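Local coordinates for putative cytoplasmic protein (Salmonella enterica subsp. enterica serovar Typhimurium, PDB 4IQN) that is of unknown function but is probably cytoplasmic and belongs to the uncharacterised DUF5066 family, at residues Glu148-Arg153 / Glu200-Ala205; Ile136-Thr141 / Ser164-Tyr169. All blocks are in the same frame, centred on the assembly; numbering follows the deposited sequence. Where two conformers were deposited one is given.

Interaction 1 of 2, residues Glu148-Arg153 / Glu200-Ala205; sequences EYPIAR and EQRDAA
P150, just ahead of strand 151-155, meets the guanidinium of R202 on helix 190-207. The R202 chain leaves CB with CG anti to the backbone N (chi1 -180°) and runs extended to CD. A turn at chi3 (65°) then folds its end back toward the carboxylate of D203, the next residue along the helix. NE reaches D203 OD1 at 2.8 Å, and beyond CZ the nitrogen NH2 reaches D203 OD2 at 2.9 Å. This is a side-on, two-nitrogen salt bridge. Both oxygens lie close to the guanidinium plane, yet they are approached from above the carboxylate plane, 42° out of it at OD1, so the two flat groups are tilted rather than coplanar.

NH2 also carries the contact across the segments. It lies 3.4 Å from P150 CG and 3.7 Å from P150 CD, with CG at the guanidinium edge and near its plane. D203 completes the surface facing the proline: its OD2 is 3.7 Å from P150 CG, the carboxylate and the proline ring facing each other. The proline therefore sits against the NH2-OD2 side of an ion pair. OD2 has a second partner in the hydroxyl of T141, while P150 itself also packs on L161 of strand 158-161.

The summed burial is small, 77 Å², and no hydrogen bond or salt bridge joins the two segments. The evidence implies that the charges are matched within the helix itself, and that their pairing fixes the rotation of the guanidinium while the ring supplies apolar contact at its edge.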
ATOM      1  N   GLU A 148       8.809   9.166   1.287  1.00 21.87           N
ATOM      2  CA  GLU A 148       7.666   8.289   1.454  1.00 19.51           C
ATOM      3  C   GLU A 148       6.482   8.721   0.610  1.00 19.45           C
ATOM      4  O   GLU A 148       6.321   9.892   0.326  1.00 17.07           O
ATOM      5  CB  GLU A 148       7.230   8.239   2.929  1.00 19.51           C
ATOM      6  CG  GLU A 148       8.314   7.657   3.817  1.00 19.94           C
ATOM      7  CD  GLU A 148       8.632   6.169   3.520  1.00 23.42           C
ATOM      8  OE1 GLU A 148       7.695   5.393   3.144  1.00 26.59           O
ATOM      9  OE2 GLU A 148       9.829   5.778   3.685  1.00 26.04           O
ATOM     10  N   TYR A 149       5.653   7.750   0.250  1.00 18.49           N
ATOM     11  CA  TYR A 149       4.362   7.991  -0.363  1.00 17.36           C
ATOM     12  C   TYR A 149       3.254   7.825   0.695  1.00 16.72           C
ATOM     13  O   TYR A 149       3.450   7.173   1.714  1.00 17.57           O
ATOM     14  CB  TYR A 149       4.078   7.000  -1.462  1.00 15.96           C
ATOM     15  CG  TYR A 149       4.963   7.128  -2.665  1.00 18.35           C
ATOM     16  CD1 TYR A 149       4.830   8.184  -3.527  1.00 21.62           C
ATOM     17  CD2 TYR A 149       5.935   6.153  -2.931  1.00 20.63           C
ATOM     18  CE1 TYR A 149       5.639   8.257  -4.675  1.00 20.15           C
ATOM     19  CE2 TYR A 149       6.763   6.247  -4.035  1.00 20.11           C
ATOM     20  CZ  TYR A 149       6.602   7.312  -4.899  1.00 23.75           C
ATOM     21  OH  TYR A 149       7.373   7.454  -6.013  1.00 22.46           O
ATOM     22  N   PRO A 150       2.063   8.346   0.411  1.00 17.10           N
ATOM     23  CA  PRO A 150       0.966   8.107   1.379  1.00 17.32           C
ATOM     24  C   PRO A 150       0.486   6.658   1.394  1.00 18.33           C
ATOM     25  O   PRO A 150       0.768   5.880   0.473  1.00 17.63           O
ATOM     26  CB  PRO A 150      -0.163   9.001   0.871  1.00 19.84           C
ATOM     27  CG  PRO A 150       0.421   9.872  -0.168  1.00 17.98           C
ATOM     28  CD  PRO A 150       1.624   9.173  -0.715  1.00 17.46           C
ATOM     29  N   ILE A 151      -0.255   6.294   2.436  1.00 17.15           N
ATOM     30  CA  ILE A 151      -0.992   5.052   2.486  1.00 16.56           C
ATOM     31  C   ILE A 151      -2.466   5.336   2.181  1.00 18.29           C
ATOM     32  O   ILE A 151      -3.017   6.350   2.626  1.00 17.45           O
ATOM     33  CB  ILE A 151      -0.870   4.436   3.888  1.00 16.63           C
ATOM     34  CG1 ILE A 151       0.597   4.020   4.120  1.00 18.07           C
ATOM     35  CG2 ILE A 151      -1.829   3.260   4.097  1.00 18.97           C
ATOM     36  CD1 ILE A 151       1.012   2.810   3.300  1.00 21.70           C
ATOM     37  N   ALA A 152      -3.075   4.444   1.407  1.00 17.77           N
ATOM     38  CA  ALA A 152      -4.521   4.449   1.184  1.00 14.92           C
ATOM     39  C   ALA A 152      -5.107   3.190   1.795  1.00 18.09           C
ATOM     40  O   ALA A 152      -4.432   2.139   1.857  1.00 16.89           O
ATOM     41  CB  ALA A 152      -4.833   4.507  -0.280  1.00 18.06           C
ATOM     42  N   ARG A 153      -6.366   3.300   2.229  1.00 18.22           N
ATOM     43  CA  ARG A 153      -7.121   2.195   2.763  1.00 15.87           C
ATOM     44  C   ARG A 153      -8.406   1.980   1.976  1.00 17.15           C
ATOM     45  O   ARG A 153      -8.983   2.937   1.439  1.00 20.32           O
ATOM     46  CB  ARG A 153      -7.467   2.427   4.263  1.00 16.46           C
ATOM     47  CG  ARG A 153      -6.289   2.274   5.173  1.00 15.69           C
ATOM     48  CD  ARG A 153      -6.633   2.626   6.598  1.00 17.09           C
ATOM     49  NE  ARG A 153      -5.559   2.347   7.520  1.00 18.48           N
ATOM     50  CZ  ARG A 153      -5.446   1.248   8.274  1.00 20.85           C
ATOM     51  NH1 ARG A 153      -6.368   0.305   8.274  1.00 21.16           N
ATOM     52  NH2 ARG A 153      -4.425   1.120   9.088  1.00 18.39           N
ATOM     53  N   GLU A 200      -3.226  15.032   1.427  1.00 20.82           N
ATOM     54  CA  GLU A 200      -4.611  15.148   1.012  1.00 20.19           C
ATOM     55  C   GLU A 200      -4.859  16.338   0.104  1.00 23.86           C
ATOM     56  O   GLU A 200      -5.624  16.230  -0.884  1.00 25.32           O
ATOM     57  CB  GLU A 200      -5.508  15.150   2.249  1.00 23.45           C
ATOM     58  CG  GLU A 200      -5.528  13.752   2.899  1.00 26.42           C
ATOM     59  CD  GLU A 200      -6.181  13.731   4.283  1.00 36.31           C
ATOM     60  OE1 GLU A 200      -7.224  14.416   4.413  1.00 42.10           O
ATOM     61  OE2 GLU A 200      -5.648  13.047   5.219  1.00 28.71           O
ATOM     62  N   GLN A 201      -4.218  17.455   0.399  0.70 21.89           N
ATOM     63  CA  GLN A 201      -4.343  18.631  -0.453  0.70 28.25           C
ATOM     64  C   GLN A 201      -3.751  18.311  -1.820  0.70 26.93           C
ATOM     65  O   GLN A 201      -4.400  18.513  -2.849  0.70 26.44           O
ATOM     66  CB  GLN A 201      -3.644  19.837   0.155  0.70 30.13           C
ATOM     67  CG  GLN A 201      -3.981  21.140  -0.542  0.70 35.58           C
ATOM     68  CD  GLN A 201      -3.590  22.369   0.258  0.70 45.59           C
ATOM     69  OE1 GLN A 201      -3.311  22.291   1.456  0.70 57.70           O
ATOM     70  NE2 GLN A 201      -3.574  23.521  -0.404  0.70 55.66           N
ATOM     71  N   ARG A 202      -2.549  17.754  -1.806  1.00 26.56           N
ATOM     72  CA  ARG A 202      -1.788  17.515  -3.024  1.00 28.49           C
ATOM     73  C   ARG A 202      -2.483  16.509  -3.940  1.00 25.95           C
ATOM     74  O   ARG A 202      -2.519  16.711  -5.142  1.00 24.61           O
ATOM     75  CB  ARG A 202      -0.376  17.011  -2.650  1.00 27.17           C
ATOM     76  CG  ARG A 202       0.541  16.725  -3.861  1.00 26.76           C
ATOM     77  CD  ARG A 202       1.775  15.973  -3.460  1.00 23.62           C
ATOM     78  NE  ARG A 202       1.389  14.648  -2.968  1.00 24.07           N
ATOM     79  CZ  ARG A 202       1.973  13.962  -1.973  1.00 22.82           C
ATOM     80  NH1 ARG A 202       3.055  14.400  -1.327  1.00 21.22           N
ATOM     81  NH2 ARG A 202       1.450  12.810  -1.606  1.00 19.80           N
ATOM     82  N   ASP A 203      -3.043  15.441  -3.367  1.00 26.92           N
ATOM     83  CA  ASP A 203      -3.581  14.318  -4.120  1.00 25.87           C
ATOM     84  C   ASP A 203      -5.117  14.289  -4.204  1.00 24.20           C
ATOM     85  O   ASP A 203      -5.699  13.325  -4.699  1.00 22.08           O
ATOM     86  CB  ASP A 203      -3.082  12.998  -3.516  1.00 21.45           C
ATOM     87  CG  ASP A 203      -1.553  12.839  -3.570  1.00 23.89           C
ATOM     88  OD1 ASP A 203      -0.878  13.606  -4.302  1.00 23.28           O
ATOM     89  OD2 ASP A 203      -1.026  11.932  -2.869  1.00 23.97           O
ATOM     90  N   ALA A 204      -5.772  15.359  -3.746  1.00 23.51           N
ATOM     91  CA  ALA A 204      -7.245  15.395  -3.653  1.00 25.52           C
ATOM     92  C   ALA A 204      -7.947  15.129  -4.984  1.00 26.00           C
ATOM     93  O   ALA A 204      -8.970  14.434  -5.026  1.00 22.78           O
ATOM     94  CB  ALA A 204      -7.696  16.728  -3.090  1.00 26.92           C
ATOM     95  N   ALA A 205      -7.380  15.647  -6.072  1.00 25.55           N
ATOM     96  CA  ALA A 205      -8.039  15.542  -7.369  1.00 28.49           C
ATOM     97  C   ALA A 205      -7.972  14.107  -7.876  1.00 26.66           C
ATOM     98  O   ALA A 205      -8.857  13.651  -8.584  1.00 31.60           O
ATOM     99  CB  ALA A 205      -7.441  16.521  -8.363  1.00 30.91           C
TER

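Interaction 2 of 2, residues Ile136-Thr141 / Ser164-Tyr169; sequences IFIYIT and SSLVEY
I136 packs against the ring of Y169, joining strand 135-140 to the first turn of helix 166-174. Its CG1 and CD1 both approach Y169 CE1, CG1 at 4.0 Å, and CG1 also comes within 4.1 Å of Y169 OH. Both branches come to the ring from one face, CG2 above its rim and CG1 and CD1 just beyond the rim beside CE1. A second apolar pair lies farther along the strand, where I138 CD1 meets L166 CD2 at 4.2 Å; here the backbones are closer, with CA atoms of I138 and L166 7.2 Å apart.

Y169 is directed to the strand by a CG anti to its backbone N (chi1 169°), and its hydroxyl is hydrogen-bonded to H130. The helix start is capped by S165, whose OG accepts two weak bonds, from V167 N and E168 N. Just before it, S164 offers N and OG to E168 OE1, at 2.8 and 2.7 Å, from opposite faces of the carboxylate plane, tying the approach to the helix.

Farther out, I136 touches I128 and I151 on the two strands flanking its own in the antiparallel sheet. W192 of helix 190-207 packs on S164 and E168, so the N-terminal end of helix 166-174 packs on both the sheet and helix 190-207, which itself also touches the sheet through L207 and Y139.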
ATOM      1  N   ILE A 136      -4.769  -2.288   2.193  1.00 17.51           N
ATOM      2  CA  ILE A 136      -3.852  -1.220   2.452  1.00 18.95           C
ATOM      3  C   ILE A 136      -2.998  -1.086   1.180  1.00 16.80           C
ATOM      4  O   ILE A 136      -2.595  -2.121   0.610  1.00 17.62           O
ATOM      5  CB  ILE A 136      -2.872  -1.582   3.595  1.00 18.46           C
ATOM      6  CG1 ILE A 136      -3.568  -2.034   4.892  1.00 20.42           C
ATOM      7  CG2 ILE A 136      -1.877  -0.480   3.870  1.00 18.46           C
ATOM      8  CD1 ILE A 136      -4.424  -0.977   5.490  1.00 21.85           C
ATOM      9  N   PHE A 137      -2.730   0.157   0.754  1.00 16.37           N
ATOM     10  CA  PHE A 137      -1.941   0.392  -0.470  1.00 16.98           C
ATOM     11  C   PHE A 137      -0.979   1.535  -0.219  1.00 17.55           C
ATOM     12  O   PHE A 137      -1.263   2.478   0.516  1.00 16.19           O
ATOM     13  CB  PHE A 137      -2.806   0.808  -1.659  1.00 17.46           C
ATOM     14  CG  PHE A 137      -4.016  -0.025  -1.890  1.00 16.27           C
ATOM     15  CD1 PHE A 137      -3.987  -1.128  -2.729  1.00 19.76           C
ATOM     16  CD2 PHE A 137      -5.222   0.303  -1.295  1.00 20.25           C
ATOM     17  CE1 PHE A 137      -5.104  -1.903  -2.944  1.00 17.25           C
ATOM     18  CE2 PHE A 137      -6.337  -0.441  -1.524  1.00 22.32           C
ATOM     19  CZ  PHE A 137      -6.297  -1.556  -2.334  1.00 20.88           C
ATOM     20  N   ILE A 138       0.181   1.461  -0.842  1.00 17.08           N
ATOM     21  CA  ILE A 138       1.010   2.591  -0.982  1.00 17.67           C
ATOM     22  C   ILE A 138       0.502   3.316  -2.225  1.00 16.30           C
ATOM     23  O   ILE A 138       0.341   2.694  -3.301  1.00 20.36           O
ATOM     24  CB  ILE A 138       2.506   2.215  -1.111  1.00 18.66           C
ATOM     25  CG1 ILE A 138       2.954   1.254  -0.001  1.00 22.25           C
ATOM     26  CG2 ILE A 138       3.346   3.455  -1.039  1.00 20.82           C
ATOM     27  CD1 ILE A 138       4.412   0.844  -0.164  1.00 22.91           C
ATOM     28  N   TYR A 139       0.251   4.605  -2.064  1.00 17.55           N
ATOM     29  CA  TYR A 139      -0.391   5.437  -3.096  1.00 17.77           C
ATOM     30  C   TYR A 139       0.698   6.174  -3.829  1.00 18.90           C
ATOM     31  O   TYR A 139       1.280   7.113  -3.287  1.00 18.95           O
ATOM     32  CB  TYR A 139      -1.359   6.435  -2.416  1.00 18.07           C
ATOM     33  CG  TYR A 139      -2.485   6.919  -3.277  1.00 17.98           C
ATOM     34  CD1 TYR A 139      -3.448   6.035  -3.766  1.00 18.81           C
ATOM     35  CD2 TYR A 139      -2.622   8.270  -3.598  1.00 18.77           C
ATOM     36  CE1 TYR A 139      -4.508   6.488  -4.574  1.00 17.97           C
ATOM     37  CE2 TYR A 139      -3.690   8.719  -4.407  1.00 19.03           C
ATOM     38  CZ  TYR A 139      -4.622   7.825  -4.894  1.00 16.94           C
ATOM     39  OH  TYR A 139      -5.685   8.268  -5.701  1.00 22.94           O
ATOM     40  N   ILE A 140       1.004   5.741  -5.064  1.00 19.00           N
ATOM     41  CA  ILE A 140       2.207   6.212  -5.738  1.00 19.43           C
ATOM     42  C   ILE A 140       1.956   7.541  -6.475  1.00 22.03           C
ATOM     43  O   ILE A 140       1.645   7.560  -7.652  1.00 22.40           O
ATOM     44  CB  ILE A 140       2.719   5.158  -6.708  1.00 20.18           C
ATOM     45  CG1 ILE A 140       2.887   3.801  -6.038  1.00 17.51           C
ATOM     46  CG2 ILE A 140       4.044   5.604  -7.362  1.00 22.97           C
ATOM     47  CD1 ILE A 140       3.840   3.737  -4.843  1.00 21.26           C
ATOM     48  N   THR A 141       2.052   8.641  -5.741  1.00 21.31           N
ATOM     49  CA  THR A 141       1.862   9.972  -6.267  1.00 23.44           C
ATOM     50  C   THR A 141       3.210  10.652  -6.218  1.00 24.56           C
ATOM     51  O   THR A 141       4.003  10.505  -7.158  1.00 24.03           O
ATOM     52  CB  THR A 141       0.792  10.737  -5.489  1.00 19.41           C
ATOM     53  OG1 THR A 141       1.051  10.578  -4.105  1.00 19.29           O
ATOM     54  CG2 THR A 141      -0.571  10.169  -5.785  1.00 23.38           C
ATOM     55  N   SER A 164       0.254   8.707   6.899  1.00 17.76           N
ATOM     56  CA  SER A 164       1.163   9.602   6.206  1.00 15.43           C
ATOM     57  C   SER A 164       2.103   8.775   5.307  1.00 16.91           C
ATOM     58  O   SER A 164       2.467   9.251   4.238  1.00 18.44           O
ATOM     59  CB  SER A 164       1.999  10.441   7.153  1.00 17.68           C
ATOM     60  OG  SER A 164       2.794   9.662   8.041  1.00 19.02           O
ATOM     61  N   SER A 165       2.445   7.562   5.747  1.00 15.40           N
ATOM     62  CA  SER A 165       3.346   6.667   5.046  1.00 16.62           C
ATOM     63  C   SER A 165       3.317   5.281   5.621  1.00 16.76           C
ATOM     64  O   SER A 165       2.730   5.046   6.696  1.00 15.70           O
ATOM     65  CB  SER A 165       4.768   7.181   5.194  1.00 19.59           C
ATOM     66  OG  SER A 165       5.278   7.031   6.509  1.00 21.36           O
ATOM     67  N   LEU A 166       4.010   4.354   4.941  1.00 15.66           N
ATOM     68  CA  LEU A 166       4.248   3.022   5.442  1.00 16.84           C
ATOM     69  C   LEU A 166       4.968   3.025   6.824  1.00 15.78           C
ATOM     70  O   LEU A 166       4.754   2.121   7.638  1.00 18.48           O
ATOM     71  CB  LEU A 166       5.061   2.203   4.412  1.00 18.25           C
ATOM     72  CG  LEU A 166       5.205   0.703   4.706  1.00 18.73           C
ATOM     73  CD1 LEU A 166       3.851   0.030   4.822  1.00 20.76           C
ATOM     74  CD2 LEU A 166       6.060   0.048   3.627  1.00 20.51           C
ATOM     75  N   VAL A 167       5.799   4.031   7.071  1.00 17.67           N
ATOM     76  CA  VAL A 167       6.465   4.185   8.355  1.00 18.27           C
ATOM     77  C   VAL A 167       5.430   4.360   9.477  1.00 17.43           C
ATOM     78  O   VAL A 167       5.463   3.626  10.459  1.00 16.80           O
ATOM     79  CB  VAL A 167       7.473   5.344   8.357  1.00 19.43           C
ATOM     80  CG1 VAL A 167       8.124   5.554   9.718  1.00 19.47           C
ATOM     81  CG2 VAL A 167       8.580   5.094   7.309  1.00 21.00           C
ATOM     82  N   GLU A 168       4.514   5.285   9.314  1.00 17.02           N
ATOM     83  CA  GLU A 168       3.454   5.479  10.303  1.00 17.25           C
ATOM     84  C   GLU A 168       2.599   4.210  10.451  1.00 15.93           C
ATOM     85  O   GLU A 168       2.285   3.791  11.569  1.00 17.31           O
ATOM     86  CB  GLU A 168       2.581   6.672   9.932  1.00 16.54           C
ATOM     87  CG  GLU A 168       1.418   6.888  10.903  1.00 16.74           C
ATOM     88  CD  GLU A 168       0.633   8.158  10.710  1.00 19.07           C
ATOM     89  OE1 GLU A 168       0.792   8.859   9.682  1.00 15.24           O
ATOM     90  OE2 GLU A 168      -0.190   8.470  11.616  1.00 21.25           O
ATOM     91  N   TYR A 169       2.237   3.596   9.328  1.00 16.56           N
ATOM     92  CA  TYR A 169       1.456   2.379   9.348  1.00 16.04           C
ATOM     93  C   TYR A 169       2.148   1.310  10.200  1.00 17.25           C
ATOM     94  O   TYR A 169       1.533   0.699  11.091  1.00 18.56           O
ATOM     95  CB  TYR A 169       1.176   1.878   7.909  1.00 16.52           C
ATOM     96  CG  TYR A 169       0.593   0.497   7.847  1.00 16.45           C
ATOM     97  CD1 TYR A 169      -0.772   0.277   8.036  1.00 19.91           C
ATOM     98  CD2 TYR A 169       1.403  -0.621   7.641  1.00 17.92           C
ATOM     99  CE1 TYR A 169      -1.310  -0.985   8.013  1.00 19.88           C
ATOM    100  CE2 TYR A 169       0.885  -1.894   7.586  1.00 16.83           C
ATOM    101  CZ  TYR A 169      -0.478  -2.096   7.776  1.00 19.82           C
ATOM    102  OH  TYR A 169      -1.014  -3.372   7.759  1.00 20.17           O
TER

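Both contacts reach the same antiparallel sheet, in which strands 135-140 and 151-155 are neighbours, and their centres lie about 8 Å apart. Interaction 2 is the deeper: its centre lies about 5 Å from the centre of the chain, against about 11 Å for interaction 1. All four of its touching residues are buried; it is purely apolar across the segments and buries about twice the area. Interaction 1 is also largely buried, but brings helix 190-207 through R202 and D203 to the proline just ahead of strand 151-155, with only the arginine partly exposed. The two are joined between the strands, where A152 N lies 2.8 Å from F137 O, a probable hydrogen bond.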